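Local coordinates for protein saframycin Mx1 synthetase B (Legionella pneumophila subsp. pneumophila, PDB 3KXW) that belongs to the ANL superfamily of AMP-binding enzymes and holds 5'-O-[(S)-(dodecanoyloxy)(hydroxy)phosphoryl]adenosine in its pocket, at residues A[269-274]-A[294-299]; A[273-278]-A[307-312]. All coordinates share one frame; numbering follows the deposited sequence.

Interaction 1: residues A[269-274]-A[294-299]; sequences FAYDYC and AFNGAE. With 1ZZ (5'-O-[(S)-(dodecanoyloxy)(hydroxy)phosphoryl]adenosine), chain B.
The Tyr271 ring presents its edge to the carbonyl oxygen of Phe295, while Ala294 CB and Asn296 CB approach it obliquely; Phe323 and Phe309 meet the same ring edge-to-face. At that edge Tyr271 OH donates to Phe295 O at 2.7 Å, from 42° above the carbonyl plane. Ala294 CB packs beside the hydroxyl, 3.7 Å from Tyr271 OH, and Asn296 CB lies 4.1 Å from Tyr271 CE2. The Phe269 ring has Ala270 CB over the centre of one face and Glu299 OE2 at its edge. That carboxylate oxygen takes the backbone N-H of Phe269 nearly along its C-O axis (Phe269 N to Glu299 OE2 2.8 Å), on a chain extended beyond CG (chi2 -174°). The CB of Phe295 points away from the helix, and its ring carries ligand atom C2 over one face, offset toward the rim, with Phe295 CE1 to C2 of 1ZZ at 3.5 Å. Asn296 turns its amide nitrogen to Asn268. Helix 269-277 thus packs on strand 293-296 within the beta-alpha-beta unit begun by strand 263-266, and the strand and the loop after it line the ligand pocket of this AMP-binding domain.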
ATOM      1  N   PHE A 269      -9.876   1.062  -4.331  1.00 13.54           N
ATOM      2  CA  PHE A 269     -10.934   1.612  -3.463  1.00 13.94           C
ATOM      3  C   PHE A 269     -10.965   3.155  -3.398  1.00 13.18           C
ATOM      4  O   PHE A 269     -12.027   3.764  -3.199  1.00 12.16           O
ATOM      5  CB  PHE A 269     -10.811   1.061  -2.036  1.00 14.28           C
ATOM      6  CG  PHE A 269      -9.900   1.875  -1.168  1.00 14.31           C
ATOM      7  CD1 PHE A 269     -10.387   2.961  -0.460  1.00 13.70           C
ATOM      8  CD2 PHE A 269      -8.541   1.567  -1.085  1.00 16.39           C
ATOM      9  CE1 PHE A 269      -9.550   3.742   0.313  1.00 15.18           C
ATOM     10  CE2 PHE A 269      -7.701   2.348  -0.304  1.00 18.16           C
ATOM     11  CZ  PHE A 269      -8.211   3.433   0.392  1.00 15.25           C
ATOM     12  N   ALA A 270      -9.801   3.793  -3.524  1.00 12.45           N
ATOM     13  CA  ALA A 270      -9.745   5.229  -3.250  1.00 13.29           C
ATOM     14  C   ALA A 270     -10.470   6.055  -4.322  1.00 12.68           C
ATOM     15  O   ALA A 270     -10.964   7.166  -4.049  1.00 13.47           O
ATOM     16  CB  ALA A 270      -8.285   5.696  -3.076  1.00 11.64           C
ATOM     17  N   TYR A 271     -10.552   5.515  -5.534  1.00 12.57           N
ATOM     18  CA  TYR A 271     -11.310   6.172  -6.590  1.00 11.52           C
ATOM     19  C   TYR A 271     -12.822   6.132  -6.255  1.00 13.47           C
ATOM     20  O   TYR A 271     -13.533   7.127  -6.402  1.00 12.88           O
ATOM     21  CB  TYR A 271     -10.952   5.592  -7.980  1.00 13.72           C
ATOM     22  CG  TYR A 271      -9.485   5.820  -8.358  1.00 12.90           C
ATOM     23  CD1 TYR A 271      -9.034   7.072  -8.739  1.00 11.77           C
ATOM     24  CD2 TYR A 271      -8.566   4.781  -8.310  1.00 11.96           C
ATOM     25  CE1 TYR A 271      -7.697   7.305  -9.069  1.00 11.94           C
ATOM     26  CE2 TYR A 271      -7.223   4.991  -8.629  1.00 13.90           C
ATOM     27  CZ  TYR A 271      -6.797   6.254  -9.006  1.00 12.86           C
ATOM     28  OH  TYR A 271      -5.487   6.470  -9.321  1.00 12.03           O
ATOM     29  N   ASP A 272     -13.293   4.997  -5.756  1.00 13.21           N
ATOM     30  CA  ASP A 272     -14.675   4.878  -5.322  1.00 13.51           C
ATOM     31  C   ASP A 272     -14.943   5.799  -4.162  1.00 13.70           C
ATOM     32  O   ASP A 272     -16.020   6.369  -4.046  1.00 14.74           O
ATOM     33  CB  ASP A 272     -14.986   3.457  -4.879  1.00 14.45           C
ATOM     34  CG  ASP A 272     -15.156   2.511  -6.046  1.00 15.55           C
ATOM     35  OD1 ASP A 272     -15.882   2.849  -6.999  1.00 16.48           O
ATOM     36  OD2 ASP A 272     -14.545   1.437  -6.002  1.00 17.25           O
ATOM     37  N   TYR A 273     -13.954   5.930  -3.288  1.00 14.15           N
ATOM     38  CA  TYR A 273     -14.102   6.747  -2.092  1.00 14.80           C
ATOM     39  C   TYR A 273     -14.285   8.217  -2.473  1.00 16.02           C
ATOM     40  O   TYR A 273     -15.102   8.920  -1.868  1.00 14.77           O
ATOM     41  CB  TYR A 273     -12.887   6.547  -1.187  1.00 13.27           C
ATOM     42  CG  TYR A 273     -13.023   7.107   0.203  1.00 15.95           C
ATOM     43  CD1 TYR A 273     -13.806   6.490   1.173  1.00 17.39           C
ATOM     44  CD2 TYR A 273     -12.341   8.247   0.551  1.00 16.66           C
ATOM     45  CE1 TYR A 273     -13.913   7.037   2.471  1.00 20.03           C
ATOM     46  CE2 TYR A 273     -12.425   8.772   1.802  1.00 19.14           C
ATOM     47  CZ  TYR A 273     -13.203   8.185   2.762  1.00 21.52           C
ATOM     48  OH  TYR A 273     -13.216   8.811   4.003  1.00 24.11           O
ATOM     49  N   CYS A 274     -13.505   8.674  -3.456  1.00 13.41           N
ATOM     50  CA  CYS A 274     -13.697  10.023  -4.023  1.00 14.93           C
ATOM     51  C   CYS A 274     -15.085  10.232  -4.608  1.00 15.85           C
ATOM     52  O   CYS A 274     -15.735  11.238  -4.331  1.00 16.50           O
ATOM     53  CB  CYS A 274     -12.672  10.307  -5.111  1.00 14.81           C
ATOM     54  SG  CYS A 274     -10.992  10.590  -4.499  1.00 15.05           S
ATOM     55  N   ALA A 294      -2.916   8.045 -13.688  1.00 11.77           N
ATOM     56  CA  ALA A 294      -3.645   7.806 -12.437  1.00 12.74           C
ATOM     57  C   ALA A 294      -3.527   6.319 -12.184  1.00 13.39           C
ATOM     58  O   ALA A 294      -4.345   5.525 -12.697  1.00 12.95           O
ATOM     59  CB  ALA A 294      -5.101   8.205 -12.590  1.00 13.50           C
ATOM     60  N   PHE A 295      -2.493   5.910 -11.441  1.00 11.30           N
ATOM     61  CA  PHE A 295      -2.245   4.468 -11.346  1.00 12.36           C
ATOM     62  C   PHE A 295      -3.190   3.797 -10.356  1.00 11.09           C
ATOM     63  O   PHE A 295      -3.693   4.434  -9.425  1.00 12.25           O
ATOM     64  CB  PHE A 295      -0.771   4.140 -11.080  1.00 11.64           C
ATOM     65  CG  PHE A 295      -0.274   4.629  -9.746  1.00 13.65           C
ATOM     66  CD1 PHE A 295       0.374   5.853  -9.635  1.00 13.18           C
ATOM     67  CD2 PHE A 295      -0.446   3.846  -8.613  1.00 11.94           C
ATOM     68  CE1 PHE A 295       0.829   6.306  -8.393  1.00 13.63           C
ATOM     69  CE2 PHE A 295       0.005   4.289  -7.375  1.00 14.38           C
ATOM     70  CZ  PHE A 295       0.635   5.503  -7.259  1.00 12.30           C
ATOM     71  N   ASN A 296      -3.478   2.531 -10.623  1.00 10.88           N
ATOM     72  CA  ASN A 296      -4.435   1.779  -9.852  1.00 13.25           C
ATOM     73  C   ASN A 296      -3.843   0.395  -9.647  1.00 13.20           C
ATOM     74  O   ASN A 296      -3.831  -0.421 -10.570  1.00 13.79           O
ATOM     75  CB  ASN A 296      -5.753   1.694 -10.628  1.00 13.82           C
ATOM     76  CG  ASN A 296      -6.863   1.057  -9.830  1.00 14.02           C
ATOM     77  OD1 ASN A 296      -6.633   0.474  -8.771  1.00 14.38           O
ATOM     78  ND2 ASN A 296      -8.083   1.135 -10.356  1.00 14.17           N
ATOM     79  N   GLY A 297      -3.344   0.147  -8.441  1.00 14.10           N
ATOM     80  CA  GLY A 297      -2.717  -1.124  -8.110  1.00 16.32           C
ATOM     81  C   GLY A 297      -2.765  -1.402  -6.612  1.00 17.02           C
ATOM     82  O   GLY A 297      -3.022  -0.488  -5.826  1.00 17.02           O
ATOM     83  N   ALA A 298      -2.466  -2.653  -6.249  1.00 15.05           N
ATOM     84  CA  ALA A 298      -2.323  -3.155  -4.878  1.00 16.64           C
ATOM     85  C   ALA A 298      -3.500  -4.035  -4.468  1.00 18.95           C
ATOM     86  O   ALA A 298      -3.455  -4.727  -3.441  1.00 17.99           O
ATOM     87  CB  ALA A 298      -2.078  -2.044  -3.858  1.00 17.66           C
ATOM     88  N   GLU A 299      -4.548  -4.012  -5.281  1.00 17.14           N
ATOM     89  CA  GLU A 299      -5.719  -4.844  -5.030  1.00 17.88           C
ATOM     90  C   GLU A 299      -6.491  -4.973  -6.323  1.00 17.01           C
ATOM     91  O   GLU A 299      -6.148  -4.341  -7.313  1.00 14.50           O
ATOM     92  CB  GLU A 299      -6.602  -4.225  -3.943  1.00 18.30           C
ATOM     93  CG  GLU A 299      -7.293  -2.934  -4.378  1.00 16.74           C
ATOM     94  CD  GLU A 299      -8.033  -2.273  -3.226  1.00 19.72           C
ATOM     95  OE1 GLU A 299      -7.715  -2.590  -2.062  1.00 22.36           O
ATOM     96  OE2 GLU A 299      -8.927  -1.458  -3.482  1.00 16.03           O
TER
HETATM   97  P   1ZZ B 589       1.958  -5.852  -1.271  1.00 27.29           P
HETATM   98  C1  1ZZ B 589       5.095   6.107  -9.092  1.00 19.84           C
HETATM   99  N1  1ZZ B 589      -2.335  -7.002  -5.915  1.00 20.73           N
HETATM  100  O1  1ZZ B 589       0.397  -4.014  -3.463  1.00 26.48           O
HETATM  101  C2  1ZZ B 589       4.097   5.032  -8.642  1.00 15.74           C
HETATM  102  N2  1ZZ B 589      -1.740  -5.497  -7.458  1.00 16.13           N
HETATM  103  O2  1ZZ B 589       2.358  -4.639  -2.337  1.00 30.34           O
HETATM  104  C3  1ZZ B 589       4.456   3.646  -9.191  1.00 16.89           C
HETATM  105  N3  1ZZ B 589      -4.443  -7.956  -7.148  1.00 19.79           N
HETATM  106  O3  1ZZ B 589       3.119  -6.690  -1.057  1.00 24.51           O
HETATM  107  C4  1ZZ B 589       3.738   2.542  -8.401  1.00 16.04           C
HETATM  108  N4  1ZZ B 589      -4.815  -6.835  -9.249  1.00 18.51           N
HETATM  109  O4  1ZZ B 589       1.484  -5.163   0.109  1.00 35.96           O
HETATM  110  C5  1ZZ B 589       3.691   1.201  -9.152  1.00 16.60           C
HETATM  111  N5  1ZZ B 589      -3.424  -5.191 -10.154  1.00 15.58           N
HETATM  112  O5  1ZZ B 589       0.672  -6.752  -1.836  1.00 25.13           O
HETATM  113  C6  1ZZ B 589       2.846   0.219  -8.329  1.00 17.21           C
HETATM  114  O6  1ZZ B 589      -1.522  -7.218  -3.580  1.00 23.97           O
HETATM  115  C7  1ZZ B 589       2.453  -1.184  -8.855  1.00 15.61           C
HETATM  116  O7  1ZZ B 589      -2.243  -9.928  -4.361  1.00 23.57           O
HETATM  117  C8  1ZZ B 589       1.486  -2.058  -8.032  1.00 15.64           C
HETATM  118  O8  1ZZ B 589       0.226 -10.095  -4.257  1.00 20.22           O
HETATM  119  C9  1ZZ B 589       2.277  -2.787  -6.934  1.00 17.50           C
HETATM  120  C10 1ZZ B 589       1.458  -3.102  -5.660  1.00 18.02           C
HETATM  121  C11 1ZZ B 589       2.444  -3.574  -4.554  1.00 20.47           C
HETATM  122  C12 1ZZ B 589       1.690  -4.511  -3.591  1.00 25.25           C
HETATM  123  C13 1ZZ B 589       0.701  -7.339  -3.118  1.00 26.53           C
HETATM  124  C14 1ZZ B 589      -0.504  -8.004  -3.364  1.00 23.64           C
HETATM  125  C15 1ZZ B 589      -0.432  -8.980  -4.594  1.00 20.57           C
HETATM  126  C16 1ZZ B 589      -1.689  -9.163  -4.953  1.00 24.15           C
HETATM  127  C17 1ZZ B 589      -2.204  -7.817  -4.791  1.00 22.07           C
HETATM  128  C18 1ZZ B 589      -1.400  -5.964  -6.316  1.00 19.13           C
HETATM  129  C19 1ZZ B 589      -2.992  -6.208  -7.859  1.00 18.63           C
HETATM  130  C20 1ZZ B 589      -3.293  -7.112  -6.974  1.00 18.59           C
HETATM  131  C21 1ZZ B 589      -5.202  -7.806  -8.206  1.00 18.74           C
HETATM  132  C22 1ZZ B 589      -3.827  -6.109  -9.119  1.00 17.34           C

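Interaction 2: residues A[273-278]-A[307-312]; sequences YCVKRI and EHFYQA
Val275 and Phe309 are the nearest pair of the two backbones, their CA atoms 6.0 Å apart, and the contact between the helices is van der Waals packing, with no hydrogen bond across it. Its main aliphatic element is Val275 CG2, which stands anti to its own carbonyl carbon and reaches onto the backbone of helix 303-313: it lies 3.6 Å from Phe309 CA and 3.7 Å from His308 O. The same methyl meets Ala312 CB at 4.0 Å, one turn further along that helix, and has His308 CB beside it, while the imidazole of His308 leads away from the contact.

The aromatic part belongs to Phe309. CG stands anti to the backbone N (chi1 -172°), and the ring beyond it comes nearer to helix 269-277. Cys274 CB sits at the ring edge, in its plane, 3.7 Å from Phe309 CE1, and Val275 CG2 approaches CD1 obliquely. Phe318 packs edge-to-face with this ring, and Phe313 also meets it.

Polar bonds stay within one helix or lead elsewhere. Gln311 NE2 donates to Glu307 OE2 at 2.9 Å, from above the carboxylate plane, one turn apart on helix 303-313; Glu307 OE1 forms a salt bridge with Lys320. On the other helix, Lys276 NZ bonds to the carbonyl oxygens of Gln577 and Lys580.

The axes of the two short segments cross at 50°, 9.4 Å apart. This is helix-helix packing between two connecting helices of an alpha/beta sheet layer, the one following strand 263-266 and the other following strand 293-296.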
ATOM      1  N   TYR A 273     -13.954   5.930  -3.288  1.00 14.15           N
ATOM      2  CA  TYR A 273     -14.102   6.747  -2.092  1.00 14.80           C
ATOM      3  C   TYR A 273     -14.285   8.217  -2.473  1.00 16.02           C
ATOM      4  O   TYR A 273     -15.102   8.920  -1.868  1.00 14.77           O
ATOM      5  CB  TYR A 273     -12.887   6.547  -1.187  1.00 13.27           C
ATOM      6  CG  TYR A 273     -13.023   7.107   0.203  1.00 15.95           C
ATOM      7  CD1 TYR A 273     -13.806   6.490   1.173  1.00 17.39           C
ATOM      8  CD2 TYR A 273     -12.341   8.247   0.551  1.00 16.66           C
ATOM      9  CE1 TYR A 273     -13.913   7.037   2.471  1.00 20.03           C
ATOM     10  CE2 TYR A 273     -12.425   8.772   1.802  1.00 19.14           C
ATOM     11  CZ  TYR A 273     -13.203   8.185   2.762  1.00 21.52           C
ATOM     12  OH  TYR A 273     -13.216   8.811   4.003  1.00 24.11           O
ATOM     13  N   CYS A 274     -13.505   8.674  -3.456  1.00 13.41           N
ATOM     14  CA  CYS A 274     -13.697  10.023  -4.023  1.00 14.93           C
ATOM     15  C   CYS A 274     -15.085  10.232  -4.608  1.00 15.85           C
ATOM     16  O   CYS A 274     -15.735  11.238  -4.331  1.00 16.50           O
ATOM     17  CB  CYS A 274     -12.672  10.307  -5.111  1.00 14.81           C
ATOM     18  SG  CYS A 274     -10.992  10.590  -4.499  1.00 15.05           S
ATOM     19  N   VAL A 275     -15.535   9.274  -5.414  1.00 14.38           N
ATOM     20  CA  VAL A 275     -16.861   9.367  -6.005  1.00 16.05           C
ATOM     21  C   VAL A 275     -17.934   9.455  -4.921  1.00 17.64           C
ATOM     22  O   VAL A 275     -18.862  10.263  -5.012  1.00 19.18           O
ATOM     23  CB  VAL A 275     -17.139   8.168  -6.933  1.00 16.15           C
ATOM     24  CG1 VAL A 275     -18.642   8.074  -7.295  1.00 17.89           C
ATOM     25  CG2 VAL A 275     -16.291   8.264  -8.187  1.00 17.48           C
ATOM     26  N   LYS A 276     -17.813   8.606  -3.911  1.00 15.93           N
ATOM     27  CA  LYS A 276     -18.810   8.533  -2.855  1.00 16.81           C
ATOM     28  C   LYS A 276     -18.855   9.790  -1.972  1.00 21.33           C
ATOM     29  O   LYS A 276     -19.942  10.228  -1.551  1.00 19.42           O
ATOM     30  CB  LYS A 276     -18.568   7.308  -1.979  1.00 17.19           C
ATOM     31  CG  LYS A 276     -19.728   7.054  -1.034  1.00 21.16           C
ATOM     32  CD  LYS A 276     -20.003   5.606  -0.895  1.00 19.36           C
ATOM     33  CE  LYS A 276     -21.413   5.357  -0.382  1.00 20.42           C
ATOM     34  NZ  LYS A 276     -22.327   5.011  -1.485  1.00 20.51           N
ATOM     35  N   ARG A 277     -17.679  10.355  -1.692  1.00 16.59           N
ATOM     36  CA  ARG A 277     -17.534  11.400  -0.667  1.00 18.18           C
ATOM     37  C   ARG A 277     -17.640  12.836  -1.199  1.00 21.61           C
ATOM     38  O   ARG A 277     -17.887  13.758  -0.431  1.00 22.30           O
ATOM     39  CB  ARG A 277     -16.199  11.260   0.075  1.00 19.84           C
ATOM     40  CG  ARG A 277     -16.113  10.101   1.115  1.00 21.84           C
ATOM     41  CD  ARG A 277     -16.916  10.345   2.397  1.00 23.29           C
ATOM     42  NE  ARG A 277     -16.481  11.532   3.137  1.00 23.19           N
ATOM     43  CZ  ARG A 277     -15.628  11.528   4.154  1.00 24.03           C
ATOM     44  NH1 ARG A 277     -15.103  10.397   4.598  1.00 25.50           N
ATOM     45  NH2 ARG A 277     -15.309  12.669   4.747  1.00 26.97           N
ATOM     46  N   ILE A 278     -17.415  13.035  -2.488  1.00 19.63           N
ATOM     47  CA  ILE A 278     -17.308  14.398  -3.025  1.00 21.20           C
ATOM     48  C   ILE A 278     -18.595  14.831  -3.732  1.00 21.95           C
ATOM     49  O   ILE A 278     -18.941  14.317  -4.785  1.00 20.52           O
ATOM     50  CB  ILE A 278     -16.081  14.522  -3.953  1.00 18.98           C
ATOM     51  CG1 ILE A 278     -14.805  14.153  -3.172  1.00 18.22           C
ATOM     52  CG2 ILE A 278     -15.987  15.928  -4.561  1.00 22.63           C
ATOM     53  CD1 ILE A 278     -13.539  14.199  -3.988  1.00 18.65           C
ATOM     54  N   GLU A 307     -14.840   3.730 -14.267  1.00 16.42           N
ATOM     55  CA  GLU A 307     -15.847   4.377 -15.096  1.00 16.75           C
ATOM     56  C   GLU A 307     -16.612   5.381 -14.242  1.00 16.57           C
ATOM     57  O   GLU A 307     -16.849   6.487 -14.697  1.00 18.59           O
ATOM     58  CB  GLU A 307     -16.763   3.348 -15.766  1.00 19.87           C
ATOM     59  CG  GLU A 307     -17.985   3.913 -16.508  1.00 20.96           C
ATOM     60  CD  GLU A 307     -17.664   4.796 -17.712  1.00 21.75           C
ATOM     61  OE1 GLU A 307     -16.515   4.837 -18.188  1.00 21.56           O
ATOM     62  OE2 GLU A 307     -18.598   5.463 -18.203  1.00 24.48           O
ATOM     63  N   HIS A 308     -16.969   4.998 -13.009  1.00 15.06           N
ATOM     64  CA  HIS A 308     -17.620   5.908 -12.062  1.00 15.71           C
ATOM     65  C   HIS A 308     -16.779   7.140 -11.821  1.00 17.61           C
ATOM     66  O   HIS A 308     -17.295   8.246 -11.793  1.00 16.28           O
ATOM     67  CB  HIS A 308     -17.853   5.257 -10.701  1.00 16.78           C
ATOM     68  CG  HIS A 308     -19.005   4.305 -10.657  1.00 19.08           C
ATOM     69  ND1 HIS A 308     -19.409   3.694  -9.492  1.00 20.55           N
ATOM     70  CD2 HIS A 308     -19.833   3.854 -11.628  1.00 20.33           C
ATOM     71  CE1 HIS A 308     -20.440   2.904  -9.744  1.00 22.47           C
ATOM     72  NE2 HIS A 308     -20.714   2.980 -11.034  1.00 22.34           N
ATOM     73  N   PHE A 309     -15.480   6.940 -11.626  1.00 15.20           N
ATOM     74  CA  PHE A 309     -14.588   8.052 -11.347  1.00 15.31           C
ATOM     75  C   PHE A 309     -14.461   8.963 -12.567  1.00 16.10           C
ATOM     76  O   PHE A 309     -14.450  10.190 -12.450  1.00 15.70           O
ATOM     77  CB  PHE A 309     -13.199   7.541 -10.943  1.00 13.37           C
ATOM     78  CG  PHE A 309     -12.294   8.627 -10.456  1.00 11.95           C
ATOM     79  CD1 PHE A 309     -12.303   8.994  -9.123  1.00 12.66           C
ATOM     80  CD2 PHE A 309     -11.459   9.294 -11.333  1.00 12.93           C
ATOM     81  CE1 PHE A 309     -11.468  10.015  -8.640  1.00 11.96           C
ATOM     82  CE2 PHE A 309     -10.632  10.326 -10.874  1.00 14.50           C
ATOM     83  CZ  PHE A 309     -10.628  10.673  -9.525  1.00 13.25           C
ATOM     84  N   TYR A 310     -14.382   8.346 -13.736  1.00 15.82           N
ATOM     85  CA  TYR A 310     -14.241   9.114 -14.963  1.00 18.27           C
ATOM     86  C   TYR A 310     -15.466   9.991 -15.180  1.00 18.53           C
ATOM     87  O   TYR A 310     -15.331  11.180 -15.450  1.00 18.83           O
ATOM     88  CB  TYR A 310     -14.030   8.200 -16.168  1.00 19.58           C
ATOM     89  CG  TYR A 310     -14.239   8.937 -17.469  1.00 19.09           C
ATOM     90  CD1 TYR A 310     -13.385   9.969 -17.848  1.00 19.63           C
ATOM     91  CD2 TYR A 310     -15.295   8.624 -18.300  1.00 20.92           C
ATOM     92  CE1 TYR A 310     -13.575  10.664 -19.045  1.00 22.51           C
ATOM     93  CE2 TYR A 310     -15.493   9.314 -19.489  1.00 22.40           C
ATOM     94  CZ  TYR A 310     -14.633  10.314 -19.859  1.00 23.38           C
ATOM     95  OH  TYR A 310     -14.862  10.989 -21.043  1.00 26.44           O
ATOM     96  N   GLN A 311     -16.656   9.411 -15.027  1.00 17.62           N
ATOM     97  CA  GLN A 311     -17.894  10.174 -15.193  1.00 21.51           C
ATOM     98  C   GLN A 311     -18.007  11.305 -14.154  1.00 19.54           C
ATOM     99  O   GLN A 311     -18.491  12.399 -14.453  1.00 19.32           O
ATOM    100  CB  GLN A 311     -19.128   9.258 -15.136  1.00 20.65           C
ATOM    101  CG  GLN A 311     -19.265   8.258 -16.299  1.00 21.91           C
ATOM    102  CD  GLN A 311     -19.373   8.951 -17.641  1.00 23.65           C
ATOM    103  OE1 GLN A 311     -19.811  10.100 -17.719  1.00 24.64           O
ATOM    104  NE2 GLN A 311     -18.948   8.275 -18.694  1.00 19.94           N
ATOM    105  N   ALA A 312     -17.554  11.041 -12.935  1.00 16.84           N
ATOM    106  CA  ALA A 312     -17.614  12.033 -11.863  1.00 19.44           C
ATOM    107  C   ALA A 312     -16.660  13.225 -12.050  1.00 19.97           C
ATOM    108  O   ALA A 312     -16.931  14.321 -11.541  1.00 19.33           O
ATOM    109  CB  ALA A 312     -17.378  11.357 -10.487  1.00 17.46           C
TER

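In the fold
Helix 269-277 takes part in both interactions: its first turn meets strand 293-296 and the loop after it in interaction 1, and its second turn meets helix 303-313 in interaction 2. That strand and helix follow each other in the chain, and the contact centres are 10 Å apart, joined by packing of Tyr271 O on Phe309 CD1 at 3.5 Å. Interaction 1 is buried, its centre about 11 Å from the centre of the chain, and relies on two hydrogen bonds, one from a tyrosine hydroxyl to a strand carbonyl, one from a helix N-H to a carboxylate. Interaction 2, its centre about 20 Å from that point, is only partly buried, with Gln311 and Lys276 bonding within a helix or elsewhere in the chain.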